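Local coordinates for TonB-dependent siderophore receptor (Pseudomonas aeruginosa 39016, PDB 5NEC), which probably takes up ferric siderophores, and drug conjugates that mimic them, across the outer membrane, drawing on energy passed on by TonB, at residues Pro58-Val61 with Ile62-Ala66; Leu70-Ala73 with Leu74-Val77; Tyr666-Gly670 with Asn671-Val675. All coordinates share one frame; numbering follows the deposited sequence.

Contact 1 (Pro58-Val61 with Ile62-Ala66); sequences PKQV and IKDTA
Four successive i to i+4 backbone bonds join the segments, from I62 N to P58 O through T65 N to V61 O. In the middle of the series K63 N lies 3.0 Å from K59 O and D64 N 2.8 Å from Q60 O. V61 O accepts twice: T65 N lies 3.0 Å and T65 OG1 2.9 Å from it, on opposite faces of the carbonyl plane. With chi1 at 63°, OG1 sits between the backbone N and the carbonyl carbon of T65, from where it reaches back one turn to V61 O.

This is the short helix 59-64 of the plug domain, with P58 at its N-cap. A66, with positive phi (54°) and its N bonded to K63 O, closes the C-terminal end in a Schellman motif.

Among the polar side chains, Q60 NE2 donates to D64 OD1 (3.0 Å, N-H...O angle 140°) from above the carboxylate plane; OD2 goes to Y33. K59 and K63 lie side by side, pointing the same way, with K59 CD 3.7 Å from K63 CE. Their NZ atoms remain 4.9 Å apart, and K59 NZ pairs with E30.

Between apolar side-chain atoms, V61 CG1 comes within 4.2 Å of T65 CG2, and V61 also packs on F599 of barrel strand 596-609.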
loop_
_atom_site.group_PDB
_atom_site.type_symbol
_atom_site.label_atom_id
_atom_site.label_comp_id
_atom_site.label_asym_id
_atom_site.label_seq_id
_atom_site.Cartn_x
_atom_site.Cartn_y
_atom_site.Cartn_z
ATOM N N PRO A 58 -5.383 11.287 -5.762
ATOM C CA PRO A 58 -4.607 12.182 -6.618
ATOM C C PRO A 58 -3.478 12.893 -5.891
ATOM O O PRO A 58 -3.490 13.000 -4.659
ATOM C CB PRO A 58 -5.643 13.191 -7.087
ATOM C CG PRO A 58 -6.596 13.282 -5.946
ATOM C CD PRO A 58 -6.609 11.942 -5.268
ATOM N N LYS A 59 -2.526 13.380 -6.679
ATOM C CA LYS A 59 -1.376 14.151 -6.206
ATOM C C LYS A 59 -1.710 15.157 -5.107
ATOM O O LYS A 59 -0.996 15.263 -4.116
ATOM C CB LYS A 59 -0.761 14.908 -7.391
ATOM C CG LYS A 59 0.585 15.572 -7.107
ATOM C CD LYS A 59 0.852 16.753 -8.033
ATOM C CE LYS A 59 1.004 16.304 -9.475
ATOM N NZ LYS A 59 0.756 17.380 -10.471
ATOM N N GLN A 60 -2.788 15.908 -5.309
ATOM C CA GLN A 60 -3.131 17.026 -4.441
ATOM C C GLN A 60 -3.561 16.563 -3.059
ATOM O O GLN A 60 -3.274 17.256 -2.080
ATOM C CB GLN A 60 -4.237 17.891 -5.066
ATOM C CG GLN A 60 -4.337 19.298 -4.485
ATOM C CD GLN A 60 -3.024 20.051 -4.559
ATOM O OE1 GLN A 60 -2.318 19.997 -5.557
ATOM N NE2 GLN A 60 -2.670 20.714 -3.483
ATOM N N VAL A 61 -4.237 15.411 -2.981
ATOM C CA VAL A 61 -4.585 14.812 -1.689
ATOM C C VAL A 61 -3.324 14.349 -0.947
ATOM O O VAL A 61 -3.211 14.554 0.262
ATOM C CB VAL A 61 -5.642 13.689 -1.834
ATOM C CG1 VAL A 61 -5.829 12.914 -0.538
ATOM C CG2 VAL A 61 -6.978 14.288 -2.239
ATOM N N ILE A 62 -2.379 13.766 -1.685
ATOM C CA ILE A 62 -1.083 13.342 -1.139
ATOM C C ILE A 62 -0.327 14.537 -0.549
ATOM O O ILE A 62 0.200 14.438 0.553
ATOM C CB ILE A 62 -0.233 12.591 -2.201
ATOM C CG1 ILE A 62 -0.919 11.276 -2.596
ATOM C CG2 ILE A 62 1.192 12.309 -1.702
ATOM C CD1 ILE A 62 -0.429 10.678 -3.901
ATOM N N LYS A 63 -0.311 15.665 -1.260
ATOM C CA LYS A 63 0.315 16.903 -0.757
ATOM C C LYS A 63 -0.455 17.543 0.405
ATOM O O LYS A 63 0.154 17.911 1.380
ATOM C CB LYS A 63 0.465 17.944 -1.868
ATOM C CG LYS A 63 1.428 17.534 -2.957
ATOM C CD LYS A 63 1.724 18.699 -3.896
ATOM C CE LYS A 63 2.582 18.265 -5.084
ATOM N NZ LYS A 63 2.456 19.214 -6.231
ATOM N N ASP A 64 -1.775 17.663 0.296
ATOM C CA ASP A 64 -2.591 18.339 1.327
ATOM C C ASP A 64 -2.604 17.606 2.677
ATOM O O ASP A 64 -2.643 18.259 3.727
ATOM C CB ASP A 64 -4.048 18.564 0.852
ATOM C CG ASP A 64 -4.175 19.607 -0.278
ATOM O OD1 ASP A 64 -3.229 20.380 -0.537
ATOM O OD2 ASP A 64 -5.237 19.637 -0.922
ATOM N N THR A 65 -2.564 16.271 2.641
ATOM C CA THR A 65 -2.435 15.443 3.855
ATOM C C THR A 65 -0.992 15.344 4.359
ATOM O O THR A 65 -0.770 14.874 5.459
ATOM C CB THR A 65 -2.995 14.003 3.655
ATOM O OG1 THR A 65 -2.254 13.304 2.645
ATOM C CG2 THR A 65 -4.493 14.025 3.285
ATOM N N ALA A 66 -0.023 15.789 3.557
ATOM C CA ALA A 66 1.418 15.659 3.860
ATOM C C ALA A 66 1.837 14.212 4.173
ATOM O O ALA A 66 2.707 13.977 4.996
ATOM C CB ALA A 66 1.822 16.603 4.978
#

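Contact 2 (Leu70-Ala73 with Leu74-Val77)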
loop_
_atom_site.group_PDB
_atom_site.type_symbol
_atom_site.label_atom_id
_atom_site.label_comp_id
_atom_site.label_asym_id
_atom_site.label_seq_id
_atom_site.Cartn_x
_atom_site.Cartn_y
_atom_site.Cartn_z
ATOM N N LEU A 70 3.070 5.305 1.596
ATOM C CA LEU A 70 1.917 4.671 0.938
ATOM C C LEU A 70 0.783 4.396 1.907
ATOM O O LEU A 70 -0.347 4.676 1.585
ATOM C CB LEU A 70 2.344 3.366 0.236
ATOM C CG LEU A 70 1.274 2.545 -0.482
ATOM C CD1 LEU A 70 0.593 3.345 -1.581
ATOM C CD2 LEU A 70 1.904 1.299 -1.095
ATOM N N GLN A 71 1.093 3.867 3.092
ATOM C CA GLN A 71 0.078 3.609 4.138
ATOM C C GLN A 71 -0.588 4.876 4.662
ATOM O O GLN A 71 -1.805 4.924 4.789
ATOM C CB GLN A 71 0.679 2.905 5.341
ATOM C CG GLN A 71 1.267 1.557 5.051
ATOM C CD GLN A 71 1.643 0.816 6.314
ATOM O OE1 GLN A 71 1.093 1.059 7.409
ATOM N NE2 GLN A 71 2.587 -0.117 6.170
ATOM N N ASP A 72 0.232 5.867 5.001
ATOM C CA ASP A 72 -0.215 7.206 5.407
ATOM C C ASP A 72 -1.246 7.757 4.397
ATOM O O ASP A 72 -2.328 8.211 4.774
ATOM C CB ASP A 72 1.020 8.130 5.479
ATOM C CG ASP A 72 0.869 9.306 6.444
ATOM O OD1 ASP A 72 -0.183 9.462 7.121
ATOM O OD2 ASP A 72 1.861 10.081 6.524
ATOM N N ALA A 73 -0.910 7.654 3.112
ATOM C CA ALA A 73 -1.754 8.159 2.030
ATOM C C ALA A 73 -3.052 7.367 1.877
ATOM O O ALA A 73 -4.099 7.960 1.594
ATOM C CB ALA A 73 -0.984 8.158 0.710
ATOM N N LEU A 74 -2.981 6.044 2.060
ATOM C CA LEU A 74 -4.164 5.182 1.910
ATOM C C LEU A 74 -5.176 5.267 3.066
ATOM O O LEU A 74 -6.268 4.735 2.948
ATOM C CB LEU A 74 -3.765 3.725 1.640
ATOM C CG LEU A 74 -3.178 3.442 0.255
ATOM C CD1 LEU A 74 -2.535 2.057 0.241
ATOM C CD2 LEU A 74 -4.212 3.568 -0.870
ATOM N N ARG A 75 -4.844 5.965 4.154
ATOM C CA ARG A 75 -5.835 6.259 5.191
ATOM C C ARG A 75 -7.068 7.003 4.650
ATOM O O ARG A 75 -8.137 6.916 5.243
ATOM C CB ARG A 75 -5.207 7.013 6.379
ATOM C CG ARG A 75 -5.155 8.543 6.302
ATOM C CD ARG A 75 -4.207 9.101 7.365
ATOM N NE ARG A 75 -4.231 10.563 7.492
ATOM C CZ ARG A 75 -3.438 11.435 6.853
ATOM N NH1 ARG A 75 -2.521 11.064 5.952
ATOM N NH2 ARG A 75 -3.582 12.728 7.114
ATOM N N THR A 76 -6.905 7.716 3.523
ATOM C CA THR A 76 -8.017 8.384 2.823
ATOM C C THR A 76 -8.997 7.461 2.080
ATOM O O THR A 76 -10.038 7.911 1.662
ATOM C CB THR A 76 -7.497 9.450 1.811
ATOM O OG1 THR A 76 -6.544 8.863 0.910
ATOM C CG2 THR A 76 -6.863 10.612 2.529
ATOM N N VAL A 77 -8.656 6.197 1.890
ATOM C CA VAL A 77 -9.536 5.248 1.223
ATOM C C VAL A 77 -9.937 4.180 2.234
ATOM O O VAL A 77 -9.116 3.328 2.592
ATOM C CB VAL A 77 -8.841 4.596 0.013
ATOM C CG1 VAL A 77 -9.772 3.595 -0.656
ATOM C CG2 VAL A 77 -8.414 5.674 -0.973
#
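L74 meets L70 one helical turn back, by backbone and side chain together. Its N donates to L70 O at 3.0 Å, and the two side chains lie alongside each other, pointing the same way, with L70 CD1 3.8 Å from L74 CD1. In L70 the first torsion puts CG anti to the backbone N, and the second turns CD1 toward L74.

At R75 the regular helical pattern slackens: its N makes only weak bonds, to Q71 O and to D72 O. The R75 side chain adds further bonds to D72. Its first torsion places CG between the backbone N and the carbonyl carbon (chi1 88°), and the chain, extended from CG to NE, runs past D72 O, with R75 CG 3.2 Å from it. NH1 then holds D72 twice. It donates to D72 O at 3.1 Å, nearly straight at 165°, with the oxygen close to the guanidinium plane but the donor well above the carbonyl plane; it also forms a salt bridge with D72 OD1 at 3.1 Å, the two flat groups turned 33° apart. R75 NH2 makes a salt bridge of its own with D682 OD2 of barrel strand 674-688, and D72 OD2 accepts from V68 N.

T76 finishes the turn. Its OG1 donates to A73 O at 2.7 Å, almost in line with the C=O bond, and its N adds a weak bond to the same oxygen. V77 N closes a type I beta turn onto L74 O at 3.0 Å.

After helix 70-74 the chain turns toward strand 80-83: L70, A73 and L74 pack on I127 of strand 124-130, L74 also reaches I80 and F82 of strand 80-83, T76 and V77 rest on strand 54-57, and R75 O bonds to S642 in the barrel wall.

Contact 3 (Tyr666-Gly670 with Asn671-Val675)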
loop_
_atom_site.group_PDB
_atom_site.type_symbol
_atom_site.label_atom_id
_atom_site.label_comp_id
_atom_site.label_asym_id
_atom_site.label_seq_id
_atom_site.Cartn_x
_atom_site.Cartn_y
_atom_site.Cartn_z
ATOM N N TYR A 666 -9.990 -7.826 13.879
ATOM C CA TYR A 666 -9.411 -9.062 14.376
ATOM C C TYR A 666 -8.082 -9.389 13.706
ATOM O O TYR A 666 -7.903 -9.174 12.516
ATOM C CB TYR A 666 -10.348 -10.235 14.124
ATOM C CG TYR A 666 -11.607 -10.166 14.919
ATOM C CD1 TYR A 666 -11.629 -10.580 16.259
ATOM C CD2 TYR A 666 -12.789 -9.711 14.346
ATOM C CE1 TYR A 666 -12.804 -10.538 16.998
ATOM C CE2 TYR A 666 -13.959 -9.662 15.087
ATOM C CZ TYR A 666 -13.957 -10.070 16.401
ATOM O OH TYR A 666 -15.110 -10.001 17.108
ATOM N N GLY A 667 -7.179 -9.938 14.495
ATOM C CA GLY A 667 -5.885 -10.371 14.032
ATOM C C GLY A 667 -5.885 -11.757 13.426
ATOM O O GLY A 667 -5.105 -12.022 12.521
ATOM N N ASP A 668 -6.723 -12.658 13.935
ATOM C CA ASP A 668 -6.670 -14.077 13.528
ATOM C C ASP A 668 -7.999 -14.582 12.996
ATOM O O ASP A 668 -9.052 -14.023 13.323
ATOM C CB ASP A 668 -6.181 -14.978 14.677
ATOM C CG ASP A 668 -7.070 -14.901 15.938
ATOM O OD1 ASP A 668 -7.702 -13.835 16.181
ATOM O OD2 ASP A 668 -7.126 -15.902 16.700
ATOM N N VAL A 669 -7.940 -15.616 12.152
ATOM C CA VAL A 669 -9.153 -16.333 11.704
ATOM C C VAL A 669 -9.983 -16.818 12.899
ATOM O O VAL A 669 -11.203 -16.831 12.817
ATOM C CB VAL A 669 -8.868 -17.535 10.755
ATOM C CG1 VAL A 669 -8.302 -17.048 9.435
ATOM C CG2 VAL A 669 -7.937 -18.572 11.384
ATOM N N GLY A 670 -9.320 -17.195 13.996
ATOM C CA GLY A 670 -10.005 -17.629 15.211
ATOM C C GLY A 670 -10.734 -16.540 16.000
ATOM O O GLY A 670 -11.494 -16.859 16.906
ATOM N N ASN A 671 -10.483 -15.268 15.676
ATOM C CA ASN A 671 -11.144 -14.110 16.301
ATOM C C ASN A 671 -10.898 -14.026 17.823
ATOM O O ASN A 671 -11.778 -13.580 18.568
ATOM C CB ASN A 671 -12.660 -14.075 16.001
ATOM C CG ASN A 671 -13.008 -13.790 14.535
ATOM O OD1 ASN A 671 -14.166 -13.507 14.242
ATOM N ND2 ASN A 671 -12.048 -13.881 13.622
ATOM N N THR A 672 -9.700 -14.435 18.262
ATOM C CA THR A 672 -9.300 -14.422 19.687
ATOM C C THR A 672 -8.506 -13.182 20.090
ATOM O O THR A 672 -8.318 -12.931 21.287
ATOM C CB THR A 672 -8.468 -15.669 20.064
ATOM O OG1 THR A 672 -7.188 -15.637 19.414
ATOM C CG2 THR A 672 -9.199 -16.952 19.675
ATOM N N VAL A 673 -8.027 -12.421 19.106
ATOM C CA VAL A 673 -7.318 -11.158 19.375
ATOM C C VAL A 673 -7.795 -10.077 18.413
ATOM O O VAL A 673 -8.237 -10.371 17.294
ATOM C CB VAL A 673 -5.777 -11.300 19.294
ATOM C CG1 VAL A 673 -5.279 -12.276 20.347
ATOM C CG2 VAL A 673 -5.307 -11.731 17.901
ATOM N N TYR A 674 -7.725 -8.829 18.862
ATOM C CA TYR A 674 -8.285 -7.717 18.104
ATOM C C TYR A 674 -7.712 -6.401 18.584
ATOM O O TYR A 674 -7.121 -6.343 19.662
ATOM C CB TYR A 674 -9.829 -7.699 18.214
ATOM C CG TYR A 674 -10.384 -7.082 19.481
ATOM C CD1 TYR A 674 -10.522 -7.837 20.638
ATOM C CD2 TYR A 674 -10.791 -5.747 19.513
ATOM C CE1 TYR A 674 -11.053 -7.289 21.808
ATOM C CE2 TYR A 674 -11.308 -5.177 20.656
ATOM C CZ TYR A 674 -11.448 -5.950 21.801
ATOM O OH TYR A 674 -11.956 -5.365 22.934
ATOM N N VAL A 675 -7.874 -5.366 17.760
ATOM C CA VAL A 675 -7.595 -3.990 18.152
ATOM C C VAL A 675 -8.884 -3.201 18.077
ATOM O O VAL A 675 -9.661 -3.386 17.137
ATOM C CB VAL A 675 -6.492 -3.301 17.312
ATOM C CG1 VAL A 675 -5.170 -4.027 17.502
ATOM C CG2 VAL A 675 -6.871 -3.149 15.843
#
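N671 lays its side-chain amide over one face of the Y666 ring. The two planes are only 9° apart, with N671 CG 3.8 Å above the ring plane and over its centre; N671 CB adds a CH-pi contact, 4.0 Å from the Y666 ring centroid. Two hydrogen bonds hold the amide in this orientation. ND2 donates to D668 O at 3.0 Å, in the carbonyl plane, and OD1 accepts from E632 N. N671 N reaches the same D668 O from above that plane, closing the type I turn D668-N671.

Next to Y666, G667 N donates to V673 O at 3.0 Å (169°). Y666 CD1 lies 3.9 Å from Y674 CB, an apolar contact at the ring.

D668 organises the rest of the loop with its carboxylate. OD1 takes T672 N at 2.9 Å on its syn lone pair and V673 N at 3.3 Å, while OD2 accepts the T672 hydroxyl at 2.7 Å.

The segment is the hairpin connection between barrel strands 653-666 and 674-688, whose antiparallel pairing reaches the loop at the non-hydrogen-bonded pair Y666-Y674; T672 and Y674 also bond through their backbones to D258.

How the contacts relate
Following the chain, contact 1 (58-66) comes first, contact 2 (70-77) next and contact 3 (666-675) last, all in series, with no nesting or crossing. Contacts 1 and 2 lie along successive short plug helices and close no long loop; contact 3 closes the short hairpin loop between two barrel strands. The first two touch: T65 CB is 3.7 Å from R75 NH2, and V61 CG1 is 4.0 Å from T76 CG2, their centres being 10 Å apart. Contact 3 stands off from both, its nearest atoms about 12 Å from contact 2 and about 21 Å from contact 1. D682, the partner of R75, lies on strand 674-688, which leaves contact 3.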